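Local coordinates for protein glycosyltransferase (Rickettsia africae, PDB 7MI0) that probably transfers sugar residues to an acceptor, as a family 4 glycosyltransferase with the two-domain GT-B fold, at residues 214-225 and 289-300. Numbering follows the deposited sequence.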
loop_
_atom_site.group_PDB
_atom_site.type_symbol
_atom_site.label_atom_id
_atom_site.label_comp_id
_atom_site.label_asym_id
_atom_site.label_seq_id
_atom_site.Cartn_x
_atom_site.Cartn_y
_atom_site.Cartn_z
ATOM N N ILE A 214 -18.362 15.008 6.332
ATOM C CA ILE A 214 -17.830 13.793 6.939
ATOM C C ILE A 214 -16.347 13.695 6.611
ATOM O O ILE A 214 -15.960 13.725 5.438
ATOM C CB ILE A 214 -18.583 12.540 6.455
ATOM C CG1 ILE A 214 -20.094 12.682 6.682
ATOM C CG2 ILE A 214 -18.025 11.279 7.122
ATOM C CD1 ILE A 214 -20.477 12.966 8.102
ATOM N N ILE A 215 -15.520 13.570 7.645
ATOM C CA ILE A 215 -14.077 13.430 7.498
ATOM C C ILE A 215 -13.703 11.993 7.823
ATOM O O ILE A 215 -13.916 11.529 8.947
ATOM C CB ILE A 215 -13.319 14.409 8.405
ATOM C CG1 ILE A 215 -13.744 15.846 8.121
ATOM C CG2 ILE A 215 -11.825 14.225 8.231
ATOM C CD1 ILE A 215 -13.214 16.832 9.136
ATOM N N LEU A 216 -13.145 11.288 6.849
ATOM C CA LEU A 216 -12.721 9.911 7.044
ATOM C C LEU A 216 -11.203 9.865 7.141
ATOM O O LEU A 216 -10.505 10.314 6.225
ATOM C CB LEU A 216 -13.204 9.015 5.907
ATOM C CG LEU A 216 -12.940 7.523 6.110
ATOM C CD1 LEU A 216 -13.758 6.996 7.284
ATOM C CD2 LEU A 216 -13.249 6.756 4.836
ATOM N N MET A 217 -10.696 9.336 8.252
ATOM C CA MET A 217 -9.286 8.974 8.333
ATOM C C MET A 217 -9.172 7.459 8.391
ATOM O O MET A 217 -9.293 6.865 9.475
ATOM C CB MET A 217 -8.607 9.607 9.547
ATOM C CG MET A 217 -7.117 9.345 9.551
ATOM S SD MET A 217 -6.326 9.925 11.047
ATOM C CE MET A 217 -4.639 9.407 10.736
ATOM N N PRO A 218 -8.969 6.790 7.268
ATOM C CA PRO A 218 -8.767 5.331 7.259
ATOM C C PRO A 218 -7.292 5.007 7.485
ATOM O O PRO A 218 -6.497 4.832 6.567
ATOM C CB PRO A 218 -9.245 4.927 5.863
ATOM C CG PRO A 218 -9.504 6.232 5.101
ATOM C CD PRO A 218 -8.934 7.347 5.910
ATOM N N SER A 219 -6.910 4.959 8.752
ATOM C CA SER A 219 -5.538 4.691 9.148
ATOM C C SER A 219 -5.533 3.684 10.282
ATOM O O SER A 219 -6.343 3.779 11.211
ATOM C CB SER A 219 -4.811 5.964 9.601
ATOM O OG SER A 219 -4.393 6.750 8.502
ATOM N N ARG A 220 -4.623 2.716 10.190
ATOM C CA ARG A 220 -4.324 1.858 11.326
ATOM C C ARG A 220 -4.057 2.714 12.557
ATOM O O ARG A 220 -3.413 3.762 12.475
ATOM C CB ARG A 220 -3.114 0.969 11.005
ATOM C CG ARG A 220 -2.530 0.221 12.195
ATOM C CD ARG A 220 -1.584 -0.903 11.765
ATOM N NE ARG A 220 -0.254 -0.450 11.364
ATOM C CZ ARG A 220 0.116 -0.201 10.113
ATOM N NH1 ARG A 220 -0.744 -0.275 9.105
ATOM N NH2 ARG A 220 1.382 0.124 9.863
ATOM N N MET A 221 -4.585 2.284 13.702
ATOM C CA MET A 221 -4.431 3.049 14.939
ATOM C C MET A 221 -3.039 2.796 15.519
ATOM O O MET A 221 -2.844 2.012 16.450
ATOM C CB MET A 221 -5.524 2.685 15.934
ATOM C CG MET A 221 -5.706 3.687 17.041
ATOM S SD MET A 221 -6.256 5.269 16.403
ATOM C CE MET A 221 -7.384 5.756 17.699
ATOM N N THR A 222 -2.050 3.484 14.948
ATOM C CA THR A 222 -0.694 3.498 15.477
ATOM C C THR A 222 -0.205 4.942 15.563
ATOM O O THR A 222 -0.757 5.844 14.928
ATOM C CB THR A 222 0.259 2.639 14.624
ATOM O OG1 THR A 222 1.550 2.584 15.246
ATOM C CG2 THR A 222 0.393 3.202 13.222
ATOM N N SER A 223 0.842 5.154 16.367
ATOM C CA SER A 223 1.216 6.513 16.759
ATOM C C SER A 223 1.659 7.350 15.566
ATOM O O SER A 223 1.261 8.515 15.438
ATOM C CB SER A 223 2.316 6.476 17.822
ATOM O OG SER A 223 3.487 5.847 17.328
ATOM N N TRP A 224 2.473 6.783 14.681
ATOM C CA TRP A 224 3.028 7.563 13.582
ATOM C C TRP A 224 2.022 7.847 12.470
ATOM O O TRP A 224 2.383 8.501 11.483
ATOM C CB TRP A 224 4.260 6.856 13.011
ATOM C CG TRP A 224 4.000 5.461 12.532
ATOM C CD1 TRP A 224 4.032 4.315 13.278
ATOM C CD2 TRP A 224 3.683 5.059 11.194
ATOM N NE1 TRP A 224 3.749 3.228 12.485
ATOM C CE2 TRP A 224 3.529 3.658 11.202
ATOM C CE3 TRP A 224 3.509 5.750 9.989
ATOM C CZ2 TRP A 224 3.211 2.934 10.054
ATOM C CZ3 TRP A 224 3.192 5.029 8.847
ATOM C CH2 TRP A 224 3.047 3.636 8.889
ATOM N N LYS A 225 0.775 7.389 12.600
ATOM C CA LYS A 225 -0.240 7.687 11.597
ATOM C C LYS A 225 -0.772 9.111 11.693
ATOM O O LYS A 225 -1.329 9.610 10.711
ATOM C CB LYS A 225 -1.404 6.701 11.703
ATOM C CG LYS A 225 -1.167 5.373 11.004
ATOM C CD LYS A 225 -0.935 5.530 9.514
ATOM C CE LYS A 225 -0.795 4.177 8.850
ATOM N NZ LYS A 225 -0.503 4.295 7.401
ATOM N N SER A 289 -18.194 9.948 2.800
ATOM C CA SER A 289 -17.273 10.977 3.246
ATOM C C SER A 289 -17.073 12.027 2.161
ATOM O O SER A 289 -17.301 11.788 0.973
ATOM C CB SER A 289 -15.928 10.362 3.636
ATOM O OG SER A 289 -16.119 9.198 4.418
ATOM N N ASP A 290 -16.640 13.206 2.592
ATOM C CA ASP A 290 -16.294 14.293 1.690
ATOM C C ASP A 290 -14.808 14.618 1.683
ATOM O O ASP A 290 -14.297 15.075 0.659
ATOM C CB ASP A 290 -17.079 15.559 2.062
ATOM C CG ASP A 290 -18.567 15.295 2.246
ATOM O OD1 ASP A 290 -19.202 14.754 1.312
ATOM O OD2 ASP A 290 -19.099 15.620 3.330
ATOM N N ILE A 291 -14.102 14.386 2.791
ATOM C CA ILE A 291 -12.677 14.683 2.908
ATOM C C ILE A 291 -11.969 13.476 3.513
ATOM O O ILE A 291 -12.400 12.959 4.549
ATOM C CB ILE A 291 -12.433 15.935 3.770
ATOM C CG1 ILE A 291 -13.105 17.157 3.146
ATOM C CG2 ILE A 291 -10.941 16.173 3.959
ATOM C CD1 ILE A 291 -13.271 18.305 4.114
ATOM N N ILE A 292 -10.879 13.039 2.877
ATOM C CA ILE A 292 -10.074 11.911 3.343
ATOM C C ILE A 292 -8.745 12.439 3.864
ATOM O O ILE A 292 -8.165 13.361 3.281
ATOM C CB ILE A 292 -9.839 10.876 2.226
ATOM C CG1 ILE A 292 -11.149 10.542 1.518
ATOM C CG2 ILE A 292 -9.241 9.610 2.805
ATOM C CD1 ILE A 292 -12.172 9.903 2.416
ATOM N N ILE A 293 -8.250 11.841 4.950
ATOM C CA ILE A 293 -7.081 12.355 5.658
ATOM C C ILE A 293 -6.019 11.268 5.759
ATOM O O ILE A 293 -6.290 10.172 6.265
ATOM C CB ILE A 293 -7.434 12.868 7.065
ATOM C CG1 ILE A 293 -8.482 13.982 6.994
ATOM C CG2 ILE A 293 -6.177 13.347 7.779
ATOM C CD1 ILE A 293 -7.991 15.263 6.359
ATOM N N SER A 294 -4.814 11.576 5.286
ATOM C CA SER A 294 -3.597 10.880 5.680
ATOM C C SER A 294 -2.720 11.886 6.403
ATOM O O SER A 294 -2.320 12.899 5.817
ATOM C CB SER A 294 -2.852 10.294 4.485
ATOM O OG SER A 294 -1.492 10.064 4.827
ATOM N N ALA A 295 -2.431 11.616 7.669
ATOM C CA ALA A 295 -1.736 12.570 8.520
ATOM C C ALA A 295 -0.447 11.990 9.084
ATOM O O ALA A 295 0.013 12.411 10.146
ATOM C CB ALA A 295 -2.650 13.038 9.650
ATOM N N SER A 296 0.143 11.024 8.382
ATOM C CA SER A 296 1.306 10.320 8.907
ATOM C C SER A 296 2.463 11.285 9.123
ATOM O O SER A 296 2.758 12.124 8.267
ATOM C CB SER A 296 1.723 9.201 7.953
ATOM O OG SER A 296 0.622 8.368 7.632
ATOM N N ILE A 297 3.112 11.172 10.283
ATOM C CA ILE A 297 4.244 12.026 10.613
ATOM C C ILE A 297 5.576 11.331 10.391
ATOM O O ILE A 297 6.631 11.958 10.558
ATOM C CB ILE A 297 4.137 12.542 12.058
ATOM C CG1 ILE A 297 4.135 11.373 13.041
ATOM C CG2 ILE A 297 2.875 13.359 12.221
ATOM C CD1 ILE A 297 3.866 11.783 14.465
ATOM N N GLU A 298 5.561 10.049 10.034
ATOM C CA GLU A 298 6.724 9.318 9.570
ATOM C C GLU A 298 6.451 8.794 8.165
ATOM O O GLU A 298 5.318 8.401 7.863
ATOM C CB GLU A 298 7.077 8.158 10.518
ATOM C CG GLU A 298 7.655 8.632 11.857
ATOM C CD GLU A 298 8.097 7.496 12.774
ATOM O OE1 GLU A 298 8.483 6.417 12.270
ATOM O OE2 GLU A 298 8.060 7.689 14.010
ATOM N N PRO A 299 7.447 8.798 7.282
ATOM C CA PRO A 299 7.164 8.596 5.858
ATOM C C PRO A 299 6.630 7.206 5.568
ATOM O O PRO A 299 6.957 6.227 6.245
ATOM C CB PRO A 299 8.526 8.814 5.193
ATOM C CG PRO A 299 9.516 8.475 6.265
ATOM C CD PRO A 299 8.890 8.918 7.553
ATOM N N GLU A 300 5.789 7.132 4.543
ATOM C CA GLU A 300 5.243 5.875 4.056
ATOM C C GLU A 300 5.704 5.656 2.625
ATOM O O GLU A 300 5.806 6.610 1.846
ATOM C CB GLU A 300 3.716 5.866 4.123
ATOM C CG GLU A 300 3.172 5.894 5.538
ATOM C CD GLU A 300 1.661 5.858 5.579
ATOM O OE1 GLU A 300 1.024 6.865 5.189
ATOM O OE2 GLU A 300 1.118 4.812 5.996
#
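Leu-216 N donates to Ile-291 O (2.9 Å), and Leu-216 O takes Ile-293 N (3.0 Å), so strands 214-218 and 291-294 run parallel at the middle of a Rossmann-like sheet. At the start of the pair, Asp-290 grips Ile-214 twice: its backbone N donates to Ile-214 O, while its OD2 receives Ile-214 N at 3.2 Å, met from above the carboxylate plane. From the backbone outward, Leu-216 CB touches both Ser-289 OG (3.3 Å) and Ile-292 CD1 (3.7 Å), CG lies near Ser-289 OG, and of the two methyls CD2 touches that hydroxyl and Ile-292 CD1. With CG anti to the backbone N (chi1 -173°), the chain lies alongside Ile-292. Ser-289 OG is itself hydrogen-bonded to Leu-285 O. On the opposite face from Leu-216, Ile-215 CG2 meets Ile-293 CG1 at 3.6 Å; Ile-215 also touches helix 342-355. Beyond the strands, Trp-224 O accepts Ile-297 N (3.0 Å), and Glu-300 CG comes to the ring edge at CZ3. The chemistry thus divides: backbone bonds and aliphatic packing join the buried strands, whereas a backbone bond, the Trp-224/Glu-300 contact and a probable, imprecisely placed Lys-225/Glu-300 charge pair link the loops following the strands' C-terminal ends, where Rossmann-like domains commonly place ligand sites.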